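Local structure of aminotransferase class I and II (Streptococcus suis 89/1591, 3OP7) at residues L96-L101 against I243-R248; G214-L220 against I231-A236; E36-L40 against E272-R276; E63-K69 against Q83-T87. The protein probably transfers amino groups between amino acids and keto acids as a pyridoxal-phosphate-dependent aminotransferase, its cofactor held as a Schiff base on a lysine. The contacts are given in a common frame with arbitrary orientation. Where two conformers were deposited one is given. Numbering follows the deposited sequence.

Three of the four contacts lie round one edge of the central mixed sheet, where strand 84-87 is outermost. Contact 2 pairs strands 214-219 and 232-235, and contact 4 sets 63-69 against that edge strand; their centres are about 10 Å apart, and Val234 N meets Leu85 O at 3.0 Å. Contact 1 packs helix 89-101 against the chain after strand 232-235; its centre is about 13 Å from that of contact 2, with Val97 CG2 3.7 Å from Ile215 CG2, and about 15 Å from that of contact 4, with Arg245 NE 2.7 Å from Glu63 OE2. Contact 3 stands apart, its centre about 22 Å from those of contacts 2 and 4. Contact 2 reaches the cofactor directly: Ser219 OG is hydrogen-bonded to a phosphate oxygen of the pyridoxal-phosphate-lysine at position 222.

Contact 1 (L96-L101 against I243-R248); sequences LVLYSL and ILRDYR
Residues 96-101 form the last helical turns of helix 89-101, while 243-248 run from the end of helix 238-244 into a turn, with Tyr247 N bonded to Leu244 O at 3.1 Å. The closest CA pairs are Ser100-Leu244 (6.0 Å) and Leu96-Arg248 (6.7 Å). The segments bury 401 Å² between them, both sides summed, mostly through apolar side chains. Leu244 (chi1 m, chi2 t) is a knob in a hole formed by Leu96, Val97, Ser100 and Leu101: its CD2 lies 3.4 Å from Ser100 CB and its CD1 4.1 Å from Val97 CG2. Leu96 (t, p) places CD2 3.5 Å from Arg248 CG, and Leu101 CD2 meets Ile243 CG2 at 3.8 Å. No hydrogen bond crosses: Ser100 OG turns back to Leu96 O (2.8 Å), though it lies 3.2 Å from Tyr247 CB. Outside, the Tyr247 hydroxyl bonds Gly1 N of the second subunit, and Arg248 NH2 reaches Gln86 O. A single knob in a hole thus joins helix 89-101 to the end of helix 238-244 in the large domain of a dimeric class I/II aminotransferase, beside the subunit interface.

Contact 2 (G214-L220 against I231-A236); sequences GIAVNSL and IGWVAA
Two neighbouring strands, 214-219 and 232-235, run antiparallel, their axes 4.6 Å apart at closest and at 162°. Near the start of the first, Ile215 (chi1 m) rests CG2 on Val234 CG1 at 3.6 Å, and its CA approaches Ala235 O at 3.6 Å in a CA-H...O contact. Ala216 forms a hydrogen-bonded pair with Ala235: Ala216 N to Ala235 O is 2.9 Å, and Ala235 N to Ala216 O is 2.8 Å. Val217 (t) and Val234 follow as a non-hydrogen-bonded pair, CA-CA 4.7 Å, their side chains on the face packed by helix 89-101. Asn218 restores the hydrogen-bonded pattern with Trp233, Asn218 N to Trp233 O 3.1 Å and Trp233 N to Asn218 O 2.9 Å. The indole (chi1 p, chi2 88°) folds across the first strand, bringing CZ2 3.5 Å from Asn218 CB, with Asn218 O and Ser219 N over one ring face. Ser219 pairs with Gly232 at only 3.7 Å CA-CA; a CB on Gly232 would clash with Asn218 O. Leu220 N closes the ladder on Ile231 O at 3.0 Å, while Leu220 CD2 touches Trp233 CZ3 at 4.0 Å. Ser219 OG is turned to Ser221 N and to a phosphate oxygen of the modified lysine at position 222. Backbone pairing thus fixes the strand end that delivers a phosphate ligand and leads directly into the cofactor-bearing lysine.

Contact 3 (E36-L40 against E272-R276); sequences ELFAL and EILER. With EDO (1,2-ethanediol), chain I.
A salt-bridged helix crossing joins helix 34-41, near the N-terminal end of the chain, to the first turns of the long helix 270-294. The short axes come no closer than 11.0 Å and make an angle of 109°, so the helices cross steeply and meet through side chains; the nearest CA atoms, those of Leu40 and Glu272, are 6.5 Å apart. Both backbones are helical, with Leu40 N bonded to Glu36 O (2.9 Å) and Arg276 N to Glu272 O (3.1 Å). The polar link is two-pronged: Arg276 NE donates to Glu36 OE2 at 2.9 Å, and Arg276 NH2 gives a longer bond to Glu36 OE1 at 3.3 Å. Both side chains are extended: Glu36 has chi1 and chi2 t, Arg276 its first three chi angles t. Beside the bridge lies an apolar patch: Leu40 (p, p) sets CD1 3.8 Å from Glu272 CB and 4.0 Å from Ile273 CG1, and Leu37 CD1 meets Ile273 CD1 at 4.0 Å. Turned from the interface, Glu275 OE2 accepts a hydrogen bond of 2.8 Å from O2 of an ethanediol, probably a crystallisation additive. Arg276 NH1 also reaches Ser30 O, tying in the chain before helix 34-41, while helix 257-268 packs against both partners, through Leu265 on Leu37 and Ala266 on Ile273.

Contact 4 (E63-K69 against Q83-T87); sequences EGSPAFK and QILQT
Residues 63-65 form a loop leading into helix 66-73; the other segment supplies the extended edge strand 84-87. The segments approach at Gly64-Gln86 (CA-CA 5.0 Å) and Lys69-Ile84 (5.7 Å), with one direct hydrogen bond between them, Gln86 N to Glu63 O at 3.0 Å. Gly64 has phi/psi 99/151, a conformation calling for glycine; a CB would also clash with Gln86 CB. Ser65 (chi1 p) N-caps the helix, its OG accepting from Phe68 N at 3.1 Å. Phe68 (chi1 t, chi2 84°) lays a ring face against Gln86, whose CG makes a CH-pi contact 4.1 Å from the centroid; Gln86 NE2, 3.4 Å from Phe68 CG, is bonded to Asp260. Phe68 CE2 also meets Ile84 CG2 at 4.0 Å. Lys69 bends back to Glu63, Lys69 NZ to Glu63 OE1 2.9 Å in a salt bridge, and a water bridges Lys69 NZ and Ile84 O at 2.8 Å from each. Glu63 CD packs 3.7 Å from Leu85 CD2, and Glu63 OE2 forms a salt bridge with Arg245. The Gln86-Glu63 bond, bridging water and Phe68 packing dock the N-capped start of helix 66-73 on the edge strand of the large-domain sheet of a PLP-dependent aminotransferase fold.

Contact 1 (L96-L101 against I243-R248)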
# COMPACT_ATOMS: atom_id res chain seq x y z
N LEU A 96 2.09 -6.94 4.25
CA LEU A 96 3.48 -6.86 4.72
C LEU A 96 3.89 -8.13 5.49
O LEU A 96 4.99 -8.67 5.28
CB LEU A 96 3.66 -5.67 5.62
CG LEU A 96 5.05 -5.46 6.25
CD1 LEU A 96 6.14 -5.32 5.16
CD2 LEU A 96 5.01 -4.25 7.21
N VAL A 97 3.02 -8.61 6.36
CA VAL A 97 3.31 -9.82 7.16
C VAL A 97 3.54 -11.02 6.22
O VAL A 97 4.58 -11.71 6.27
CB VAL A 97 2.23 -10.14 8.18
CG1 VAL A 97 2.46 -11.55 8.89
CG2 VAL A 97 2.20 -9.02 9.23
N LEU A 98 2.57 -11.26 5.33
CA LEU A 98 2.60 -12.45 4.49
C LEU A 98 3.72 -12.38 3.47
O LEU A 98 4.47 -13.33 3.25
CB LEU A 98 1.21 -12.63 3.85
CG LEU A 98 0.10 -12.89 4.88
CD1 LEU A 98 -1.28 -12.60 4.28
CD2 LEU A 98 0.17 -14.34 5.39
N TYR A 99 3.87 -11.23 2.85
CA TYR A 99 4.88 -11.10 1.84
C TYR A 99 6.30 -11.25 2.43
O TYR A 99 7.20 -11.83 1.80
CB TYR A 99 4.68 -9.79 1.12
CG TYR A 99 5.23 -9.67 -0.26
CD1 TYR A 99 5.47 -10.77 -1.06
CD2 TYR A 99 5.54 -8.44 -0.78
CE1 TYR A 99 6.02 -10.64 -2.34
CE2 TYR A 99 6.07 -8.31 -2.06
CZ TYR A 99 6.29 -9.41 -2.83
OH TYR A 99 6.86 -9.25 -4.09
N SER A 100 6.50 -10.74 3.64
CA SER A 100 7.80 -10.77 4.30
C SER A 100 8.15 -12.19 4.75
O SER A 100 9.32 -12.63 4.62
CB SER A 100 7.80 -9.84 5.53
OG SER A 100 7.73 -8.48 5.14
N LEU A 101 7.16 -12.89 5.30
CA LEU A 101 7.44 -14.12 6.03
C LEU A 101 7.20 -15.41 5.29
O LEU A 101 7.78 -16.43 5.66
CB LEU A 101 6.68 -14.14 7.38
CG LEU A 101 7.03 -12.99 8.31
CD1 LEU A 101 6.09 -13.06 9.53
CD2 LEU A 101 8.52 -12.99 8.73
N ILE A 243 12.30 -8.18 11.01
CA ILE A 243 12.24 -8.71 9.65
C ILE A 243 11.39 -7.80 8.76
O ILE A 243 11.84 -7.32 7.70
CB ILE A 243 11.69 -10.12 9.61
CG1 ILE A 243 12.65 -11.11 10.29
CG2 ILE A 243 11.40 -10.54 8.19
CD1 ILE A 243 12.06 -12.49 10.53
N LEU A 244 10.21 -7.47 9.26
CA LEU A 244 9.23 -6.71 8.46
C LEU A 244 9.78 -5.36 8.01
O LEU A 244 9.42 -4.88 6.96
CB LEU A 244 7.93 -6.50 9.21
CG LEU A 244 7.20 -7.74 9.71
CD1 LEU A 244 5.79 -7.42 10.33
CD2 LEU A 244 7.04 -8.84 8.69
N ARG A 245 10.61 -4.74 8.84
CA ARG A 245 11.09 -3.38 8.57
C ARG A 245 11.88 -3.27 7.27
O ARG A 245 12.04 -2.16 6.75
CB ARG A 245 12.02 -2.90 9.66
CG ARG A 245 11.40 -2.58 10.97
CD ARG A 245 12.46 -1.85 11.76
NE ARG A 245 11.81 -1.12 12.80
CZ ARG A 245 11.66 -1.63 14.01
NH1 ARG A 245 12.22 -2.80 14.28
NH2 ARG A 245 11.01 -0.96 14.95
N ASP A 246 12.40 -4.39 6.80
CA ASP A 246 13.23 -4.40 5.63
C ASP A 246 12.47 -4.71 4.33
O ASP A 246 13.11 -4.87 3.28
CB ASP A 246 14.37 -5.38 5.82
CG ASP A 246 15.43 -4.88 6.84
OD1 ASP A 246 15.65 -3.63 7.00
OD2 ASP A 246 16.03 -5.77 7.46
N TYR A 247 11.15 -4.83 4.41
CA TYR A 247 10.30 -5.16 3.25
C TYR A 247 9.23 -4.11 2.92
O TYR A 247 8.55 -4.22 1.90
CB TYR A 247 9.63 -6.51 3.44
CG TYR A 247 10.61 -7.63 3.51
CD1 TYR A 247 11.05 -8.26 2.34
CD2 TYR A 247 11.15 -8.01 4.72
CE1 TYR A 247 11.99 -9.27 2.41
CE2 TYR A 247 12.08 -9.01 4.80
CZ TYR A 247 12.50 -9.64 3.64
OH TYR A 247 13.47 -10.62 3.76
N ARG A 248 9.11 -3.05 3.73
CA ARG A 248 8.05 -2.08 3.49
C ARG A 248 8.23 -1.27 2.18
O ARG A 248 7.25 -0.78 1.68
CB ARG A 248 7.87 -1.16 4.72
CG ARG A 248 7.38 -2.00 5.92
CD ARG A 248 7.28 -1.27 7.30
NE ARG A 248 6.31 -0.18 7.32
CZ ARG A 248 6.60 1.11 7.28
NH1 ARG A 248 7.86 1.53 7.18
NH2 ARG A 248 5.62 2.01 7.29

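Contact 2 (G214-L220 against I231-A236)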
# COMPACT_ATOMS: atom_id res chain seq x y z
N GLY A 214 2.43 -14.49 18.18
CA GLY A 214 1.20 -13.93 17.66
C GLY A 214 1.56 -12.62 16.97
O GLY A 214 2.32 -11.83 17.53
N ILE A 215 0.97 -12.40 15.79
CA ILE A 215 1.24 -11.21 14.94
C ILE A 215 -0.14 -10.57 14.78
O ILE A 215 -1.05 -11.19 14.19
CB ILE A 215 1.83 -11.57 13.57
CG1 ILE A 215 3.16 -12.32 13.71
CG2 ILE A 215 1.98 -10.29 12.67
CD1 ILE A 215 3.67 -12.90 12.40
N ALA A 216 -0.34 -9.42 15.43
CA ALA A 216 -1.60 -8.70 15.42
C ALA A 216 -1.64 -7.66 14.33
O ALA A 216 -0.69 -6.88 14.20
CB ALA A 216 -1.83 -8.02 16.78
N VAL A 217 -2.71 -7.69 13.53
CA VAL A 217 -2.94 -6.71 12.49
C VAL A 217 -4.19 -5.96 12.90
O VAL A 217 -5.20 -6.53 13.35
CB VAL A 217 -3.06 -7.36 11.09
CG1 VAL A 217 -3.83 -6.45 10.10
CG2 VAL A 217 -1.67 -7.72 10.54
N ASN A 218 -4.13 -4.63 12.80
CA ASN A 218 -5.29 -3.84 13.16
C ASN A 218 -5.28 -2.53 12.37
O ASN A 218 -4.36 -2.26 11.59
CB ASN A 218 -5.35 -3.61 14.67
CG ASN A 218 -6.80 -3.50 15.23
OD1 ASN A 218 -7.69 -2.92 14.59
ND2 ASN A 218 -7.06 -4.09 16.44
N SER A 219 -6.33 -1.74 12.55
CA SER A 219 -6.37 -0.42 11.89
C SER A 219 -7.44 0.48 12.46
O SER A 219 -8.23 0.08 13.31
CB SER A 219 -6.56 -0.56 10.42
OG SER A 219 -7.87 -0.72 10.03
N LEU A 220 -7.45 1.71 11.96
CA LEU A 220 -8.43 2.70 12.40
C LEU A 220 -9.67 2.68 11.52
O LEU A 220 -10.55 3.51 11.72
CB LEU A 220 -7.83 4.08 12.46
CG LEU A 220 -6.64 4.24 13.44
CD1 LEU A 220 -6.02 5.65 13.40
CD2 LEU A 220 -7.02 3.88 14.88
N ILE A 231 -4.68 4.03 7.67
CA ILE A 231 -3.73 3.78 8.76
C ILE A 231 -4.10 2.51 9.51
O ILE A 231 -5.15 2.40 10.10
CB ILE A 231 -3.65 4.94 9.78
CG1 ILE A 231 -3.15 6.23 9.14
CG2 ILE A 231 -2.82 4.55 11.03
CD1 ILE A 231 -1.64 6.23 8.82
N GLY A 232 -3.14 1.60 9.48
CA GLY A 232 -3.14 0.39 10.25
C GLY A 232 -1.81 0.14 10.92
O GLY A 232 -0.91 1.02 10.90
N TRP A 233 -1.68 -1.04 11.53
CA TRP A 233 -0.40 -1.43 12.06
C TRP A 233 -0.28 -2.94 12.17
O TRP A 233 -1.27 -3.67 12.15
CB TRP A 233 -0.20 -0.82 13.45
CG TRP A 233 -1.21 -1.20 14.50
CD1 TRP A 233 -1.16 -2.30 15.34
CD2 TRP A 233 -2.45 -0.53 14.82
NE1 TRP A 233 -2.25 -2.31 16.17
CE2 TRP A 233 -3.04 -1.24 15.88
CE3 TRP A 233 -3.10 0.61 14.34
CZ2 TRP A 233 -4.26 -0.85 16.44
CZ3 TRP A 233 -4.29 1.00 14.91
CH2 TRP A 233 -4.85 0.26 15.94
N VAL A 234 0.98 -3.35 12.29
CA VAL A 234 1.32 -4.67 12.79
C VAL A 234 1.95 -4.54 14.18
O VAL A 234 2.80 -3.65 14.40
CB VAL A 234 2.36 -5.34 11.87
CG1 VAL A 234 2.67 -6.76 12.35
CG2 VAL A 234 1.88 -5.29 10.43
N ALA A 235 1.54 -5.43 15.09
CA ALA A 235 2.16 -5.58 16.38
C ALA A 235 2.73 -6.98 16.40
O ALA A 235 2.03 -7.93 16.14
CB ALA A 235 1.17 -5.38 17.52
N ALA A 236 4.02 -7.12 16.68
CA ALA A 236 4.64 -8.45 16.67
C ALA A 236 5.82 -8.48 17.64
O ALA A 236 6.21 -7.44 18.18
CB ALA A 236 5.11 -8.79 15.27

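Contact 3 (E36-L40 against E272-R276)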
# COMPACT_ATOMS: atom_id res chain seq x y z
N GLU A 36 -16.12 16.24 13.05
CA GLU A 36 -16.64 15.39 14.12
C GLU A 36 -15.52 14.88 15.02
O GLU A 36 -15.68 14.78 16.24
CB GLU A 36 -17.50 14.21 13.59
CG GLU A 36 -18.38 13.58 14.68
CD GLU A 36 -19.21 12.35 14.29
OE1 GLU A 36 -19.30 12.00 13.09
OE2 GLU A 36 -19.78 11.74 15.23
N LEU A 37 -14.38 14.52 14.42
CA LEU A 37 -13.24 14.09 15.23
C LEU A 37 -12.70 15.20 16.14
O LEU A 37 -12.42 14.96 17.32
CB LEU A 37 -12.10 13.57 14.38
CG LEU A 37 -10.85 13.06 15.10
CD1 LEU A 37 -11.16 11.91 16.11
CD2 LEU A 37 -9.75 12.64 14.06
N PHE A 38 -12.63 16.43 15.62
CA PHE A 38 -12.23 17.55 16.46
C PHE A 38 -13.21 17.72 17.61
O PHE A 38 -12.81 17.93 18.76
CB PHE A 38 -12.18 18.84 15.65
CG PHE A 38 -11.06 18.91 14.63
CD1 PHE A 38 -9.83 18.35 14.88
CD2 PHE A 38 -11.23 19.63 13.46
CE1 PHE A 38 -8.81 18.47 13.96
CE2 PHE A 38 -10.21 19.74 12.54
CZ PHE A 38 -8.99 19.17 12.79
N ALA A 39 -14.51 17.62 17.31
CA ALA A 39 -15.55 17.81 18.33
C ALA A 39 -15.49 16.77 19.43
O ALA A 39 -15.53 17.12 20.61
CB ALA A 39 -16.96 17.85 17.69
N LEU A 40 -15.39 15.49 19.08
CA LEU A 40 -15.39 14.48 20.12
C LEU A 40 -14.06 14.47 20.91
O LEU A 40 -14.03 14.06 22.07
CB LEU A 40 -15.79 13.10 19.56
CG LEU A 40 -14.87 12.44 18.57
CD1 LEU A 40 -13.68 11.89 19.36
CD2 LEU A 40 -15.59 11.31 17.77
N GLU A 272 -13.24 7.87 23.36
CA GLU A 272 -14.37 8.66 22.88
C GLU A 272 -14.96 8.13 21.56
O GLU A 272 -16.20 8.14 21.37
CB GLU A 272 -14.02 10.14 22.76
CG GLU A 272 -13.71 10.76 24.13
CD GLU A 272 -12.21 10.91 24.34
OE1 GLU A 272 -11.46 9.90 24.35
OE2 GLU A 272 -11.79 12.08 24.48
N ILE A 273 -14.10 7.65 20.68
CA ILE A 273 -14.55 7.03 19.45
C ILE A 273 -15.29 5.73 19.77
O ILE A 273 -16.38 5.45 19.22
CB ILE A 273 -13.39 6.87 18.43
CG1 ILE A 273 -12.83 8.24 18.06
CG2 ILE A 273 -13.86 6.10 17.19
CD1 ILE A 273 -11.55 8.09 17.29
N LEU A 274 -14.76 4.94 20.69
CA LEU A 274 -15.40 3.69 21.07
C LEU A 274 -16.80 3.95 21.61
O LEU A 274 -17.74 3.19 21.34
CB LEU A 274 -14.57 2.92 22.09
CG LEU A 274 -13.26 2.33 21.55
CD1 LEU A 274 -12.49 1.62 22.67
CD2 LEU A 274 -13.44 1.37 20.37
N GLU A 275 -16.94 5.01 22.39
CA GLU A 275 -18.23 5.31 23.00
C GLU A 275 -19.26 5.71 21.95
O GLU A 275 -20.40 5.23 21.99
CB GLU A 275 -18.03 6.34 24.10
CG GLU A 275 -17.76 5.68 25.46
CD GLU A 275 -19.00 4.93 25.99
OE1 GLU A 275 -20.07 5.55 26.14
OE2 GLU A 275 -18.91 3.70 26.23
N ARG A 276 -18.84 6.53 20.98
CA ARG A 276 -19.66 6.88 19.82
C ARG A 276 -20.10 5.61 19.09
O ARG A 276 -21.26 5.45 18.79
CB ARG A 276 -18.88 7.76 18.85
CG ARG A 276 -19.61 8.11 17.54
CD ARG A 276 -18.61 8.53 16.51
NE ARG A 276 -19.19 8.93 15.21
CZ ARG A 276 -19.13 8.21 14.10
NH1 ARG A 276 -18.58 7.01 14.08
NH2 ARG A 276 -19.63 8.72 12.97
C1 EDO I . -15.84 0.00 24.67
O1 EDO I . -15.11 -0.94 25.46
C2 EDO I . -16.50 1.02 25.59
O2 EDO I . -17.35 1.89 24.84

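Contact 4 (E63-K69 against Q83-T87)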
# COMPACT_ATOMS: atom_id res chain seq x y z
N GLU A 63 8.04 4.76 10.08
CA GLU A 63 7.38 3.65 10.73
C GLU A 63 6.18 4.03 11.53
O GLU A 63 5.65 3.20 12.24
CB GLU A 63 8.34 2.97 11.64
CG GLU A 63 9.47 2.36 10.84
CD GLU A 63 10.44 1.57 11.66
OE1 GLU A 63 10.41 1.63 12.89
OE2 GLU A 63 11.27 0.89 11.05
N GLY A 64 5.75 5.28 11.39
CA GLY A 64 4.75 5.88 12.26
C GLY A 64 5.41 6.75 13.34
O GLY A 64 6.53 6.48 13.80
N SER A 65 4.69 7.78 13.77
CA SER A 65 5.19 8.73 14.72
C SER A 65 5.39 8.10 16.08
O SER A 65 4.78 7.04 16.39
CB SER A 65 4.21 9.90 14.86
OG SER A 65 2.94 9.47 15.29
N PRO A 66 6.20 8.73 16.92
CA PRO A 66 6.37 8.18 18.27
C PRO A 66 5.06 8.15 19.04
O PRO A 66 4.80 7.22 19.83
CB PRO A 66 7.39 9.15 18.88
CG PRO A 66 8.19 9.63 17.71
CD PRO A 66 7.19 9.78 16.62
N ALA A 67 4.21 9.15 18.82
CA ALA A 67 2.89 9.19 19.50
C ALA A 67 2.00 8.04 19.00
O ALA A 67 1.32 7.40 19.77
CB ALA A 67 2.20 10.55 19.28
N PHE A 68 2.01 7.81 17.68
CA PHE A 68 1.30 6.67 17.09
C PHE A 68 1.76 5.34 17.71
O PHE A 68 0.96 4.55 18.20
CB PHE A 68 1.50 6.65 15.58
CG PHE A 68 0.90 5.46 14.92
CD1 PHE A 68 -0.44 5.45 14.59
CD2 PHE A 68 1.69 4.36 14.61
CE1 PHE A 68 -1.00 4.33 13.96
CE2 PHE A 68 1.12 3.19 13.98
CZ PHE A 68 -0.22 3.19 13.66
N LYS A 69 3.08 5.12 17.72
CA LYS A 69 3.59 3.87 18.26
C LYS A 69 3.27 3.70 19.71
O LYS A 69 2.86 2.61 20.12
CB LYS A 69 5.11 3.72 18.03
CG LYS A 69 5.51 3.56 16.61
CD LYS A 69 7.04 3.34 16.60
CE LYS A 69 7.54 3.07 15.23
NZ LYS A 69 9.03 2.68 15.25
N GLN A 83 7.56 -2.51 19.05
CA GLN A 83 6.92 -3.65 18.42
C GLN A 83 5.82 -3.24 17.40
O GLN A 83 5.13 -4.11 16.84
CB GLN A 83 6.30 -4.54 19.49
CG GLN A 83 7.31 -5.22 20.44
CD GLN A 83 6.62 -5.99 21.51
OE1 GLN A 83 6.62 -5.59 22.68
NE2 GLN A 83 6.00 -7.12 21.15
N ILE A 84 5.67 -1.93 17.14
CA ILE A 84 4.57 -1.41 16.29
C ILE A 84 5.12 -0.86 15.02
O ILE A 84 6.04 -0.02 15.07
CB ILE A 84 3.79 -0.29 17.01
CG1 ILE A 84 3.28 -0.76 18.39
CG2 ILE A 84 2.60 0.20 16.16
CD1 ILE A 84 2.37 -2.08 18.40
N LEU A 85 4.58 -1.31 13.89
CA LEU A 85 4.86 -0.73 12.60
C LEU A 85 3.58 -0.21 11.96
O LEU A 85 2.63 -0.95 11.74
CB LEU A 85 5.53 -1.71 11.63
CG LEU A 85 6.88 -2.27 12.02
CD1 LEU A 85 7.29 -3.34 11.02
CD2 LEU A 85 7.92 -1.13 12.08
N GLN A 86 3.59 1.07 11.59
CA GLN A 86 2.49 1.67 10.85
C GLN A 86 2.42 1.13 9.43
O GLN A 86 3.47 0.95 8.77
CB GLN A 86 2.67 3.18 10.77
CG GLN A 86 1.45 3.95 10.31
CD GLN A 86 1.65 5.42 10.53
OE1 GLN A 86 2.37 6.04 9.79
NE2 GLN A 86 1.06 5.97 11.56
N THR A 87 1.19 0.95 8.95
CA THR A 87 0.95 0.50 7.60
C THR A 87 -0.19 1.26 6.93
O THR A 87 -0.95 2.00 7.61
CB THR A 87 0.62 -1.00 7.63
OG1 THR A 87 -0.56 -1.18 8.43
CG2 THR A 87 1.81 -1.84 8.16
O HOH W 1 8.75 -0.09 15.54